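Local atomic coordinates of putative lipoate-protein ligase A subunit 2 (Thermoplasma acidophilum DSM 1728, PDB entry 3R07), a protein that is probably a small alpha/beta subunit of a lipoate-protein ligase, of the family found at the C-terminus of bacterial ligases. Residues E51-G56 with R67-Q72. Numbering follows the deposited sequence.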
# COMPACT_ATOMS: atom_id res chain seq x y z
N GLU B 51 -8.44 6.09 -17.93
CA GLU B 51 -8.12 7.43 -18.39
C GLU B 51 -8.21 7.52 -19.93
O GLU B 51 -8.71 8.51 -20.47
CB GLU B 51 -6.72 7.86 -17.90
CG GLU B 51 -6.61 8.20 -16.42
CD GLU B 51 -5.15 8.38 -15.97
OE1 GLU B 51 -4.26 7.87 -16.67
OE2 GLU B 51 -4.89 9.02 -14.93
N ASP B 52 -7.73 6.49 -20.62
CA ASP B 52 -7.74 6.44 -22.09
C ASP B 52 -9.15 6.44 -22.66
O ASP B 52 -9.39 6.98 -23.74
CB ASP B 52 -6.99 5.21 -22.59
CG ASP B 52 -5.48 5.34 -22.44
OD1 ASP B 52 -5.03 6.44 -22.03
OD2 ASP B 52 -4.75 4.35 -22.72
N MET B 53 -10.08 5.83 -21.93
CA MET B 53 -11.45 5.70 -22.35
C MET B 53 -12.19 7.02 -22.23
O MET B 53 -12.85 7.44 -23.17
CB MET B 53 -12.15 4.60 -21.56
CG MET B 53 -11.70 3.19 -21.99
SD MET B 53 -12.34 1.89 -20.92
CE MET B 53 -11.87 0.48 -21.94
N LEU B 54 -12.05 7.67 -21.08
CA LEU B 54 -12.64 8.98 -20.85
C LEU B 54 -12.08 10.09 -21.77
O LEU B 54 -12.82 10.99 -22.17
CB LEU B 54 -12.52 9.35 -19.37
CG LEU B 54 -13.36 8.49 -18.42
CD1 LEU B 54 -12.73 8.34 -17.03
CD2 LEU B 54 -14.76 9.03 -18.31
N ARG B 55 -10.79 10.00 -22.11
CA ARG B 55 -10.15 10.92 -23.06
C ARG B 55 -10.31 10.49 -24.56
O ARG B 55 -9.82 9.43 -24.97
CB ARG B 55 -8.67 11.04 -22.69
CG ARG B 55 -7.94 12.21 -23.36
CD ARG B 55 -6.44 12.34 -23.00
NE ARG B 55 -5.77 11.05 -23.05
CZ ARG B 55 -5.32 10.38 -21.99
NH1 ARG B 55 -5.43 10.90 -20.78
NH2 ARG B 55 -4.76 9.19 -22.15
N GLY B 56 -11.01 11.27 -25.39
CA GLY B 56 -11.91 12.33 -24.99
C GLY B 56 -13.30 11.95 -25.45
O GLY B 56 -13.59 11.91 -26.63
N ARG B 67 -19.35 2.03 -16.29
CA ARG B 67 -20.04 0.74 -16.26
C ARG B 67 -19.44 -0.21 -17.28
O ARG B 67 -19.28 -1.39 -16.99
CB ARG B 67 -21.55 0.91 -16.49
CG ARG B 67 -22.26 1.79 -15.45
CD ARG B 67 -23.80 1.63 -15.50
NE ARG B 67 -24.53 2.79 -14.95
CZ ARG B 67 -24.60 3.13 -13.65
NH1 ARG B 67 -23.98 2.41 -12.72
NH2 ARG B 67 -25.30 4.20 -13.28
N ASP B 68 -19.08 0.31 -18.46
CA ASP B 68 -18.40 -0.49 -19.49
C ASP B 68 -17.12 -1.09 -18.92
O ASP B 68 -17.00 -2.32 -18.84
CB ASP B 68 -18.13 0.35 -20.76
CG ASP B 68 -16.97 -0.19 -21.63
OD1 ASP B 68 -16.13 -0.98 -21.13
OD2 ASP B 68 -16.87 0.19 -22.81
N PHE B 69 -16.19 -0.20 -18.56
CA PHE B 69 -14.90 -0.47 -17.90
C PHE B 69 -14.95 -1.60 -16.89
O PHE B 69 -14.19 -2.58 -17.00
CB PHE B 69 -14.46 0.84 -17.23
CG PHE B 69 -13.20 0.75 -16.41
CD1 PHE B 69 -11.96 0.56 -17.02
CD2 PHE B 69 -13.25 0.93 -15.04
CE1 PHE B 69 -10.81 0.51 -16.28
CE2 PHE B 69 -12.10 0.88 -14.28
CZ PHE B 69 -10.87 0.68 -14.91
N TYR B 70 -15.83 -1.46 -15.90
CA TYR B 70 -16.12 -2.52 -14.94
C TYR B 70 -16.59 -3.87 -15.57
O TYR B 70 -16.14 -4.95 -15.14
CB TYR B 70 -17.12 -2.03 -13.90
CG TYR B 70 -16.51 -1.24 -12.76
CD1 TYR B 70 -16.27 -1.85 -11.53
CD2 TYR B 70 -16.21 0.11 -12.89
CE1 TYR B 70 -15.72 -1.14 -10.46
CE2 TYR B 70 -15.66 0.84 -11.82
CZ TYR B 70 -15.42 0.21 -10.61
OH TYR B 70 -14.88 0.90 -9.54
N ASN B 71 -17.46 -3.83 -16.59
CA ASN B 71 -17.88 -5.05 -17.30
C ASN B 71 -16.76 -5.78 -18.07
O ASN B 71 -16.99 -6.87 -18.61
CB ASN B 71 -19.07 -4.78 -18.23
CG ASN B 71 -20.26 -4.18 -17.51
OD1 ASN B 71 -20.51 -4.47 -16.34
ND2 ASN B 71 -21.00 -3.34 -18.21
N GLN B 72 -15.57 -5.18 -18.14
CA GLN B 72 -14.40 -5.92 -18.64
C GLN B 72 -13.72 -6.67 -17.50
O GLN B 72 -12.68 -7.28 -17.70
CB GLN B 72 -13.40 -5.00 -19.35
CG GLN B 72 -13.83 -4.58 -20.74
CD GLN B 72 -13.31 -3.20 -21.11
OE1 GLN B 72 -12.22 -3.07 -21.68
NE2 GLN B 72 -14.08 -2.17 -20.79
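Met53 sets its CG anti to its own carbonyl carbon (chi1 -73°) and runs extended from there through SD to CE, which carries the thioether from helix 46-54 across to helix 62-70. Phe69 answers with CG anti to the backbone N (chi1 176°), a setting that directs the ring toward the first helix, and the two side chains cross at about a right angle. Their meeting is a Met-aromatic contact: Met53 SD lies 4.1 Å from Phe69 CD1 and 5.4 Å from the ring centroid. The direction from that centroid to SD is 71° off the ring normal, an oblique approach. Farther out, the methyl group of Met53 reaches Gln72, whose chain comes from the opposite direction. Met53 CE is 3.6 Å from Gln72 OE1 and so meets the end of the amide, although the exact setting of the amide is doubtful. The nearest CA atoms, those of Met53 and Phe69, are 8.4 Å apart, a usual spacing for packed helices. Neighbouring contacts extend the interface between the helices: Phe69 also packs on Ser46, Arg49 and Leu50, Met53 touches Ile65, and Leu54 adds contacts to Ile62 and Ile65. At the end of helix 46-54, Arg55 N still bonds to Glu51 O, although Arg55 itself leaves helical geometry. Its guanidinium pairs back with the helix, Arg55 NH2 lying 2.8 Å from Asp52 OD1, and NH1 forms a second salt bridge to Asp32 of strand 29-36. The two segments are therefore joined here without any hydrogen bond between them: dispersion between the polarisable sulfur and the buried ring, with van der Waals contact between the methyl and the exposed Gln72, probably supplies the attraction.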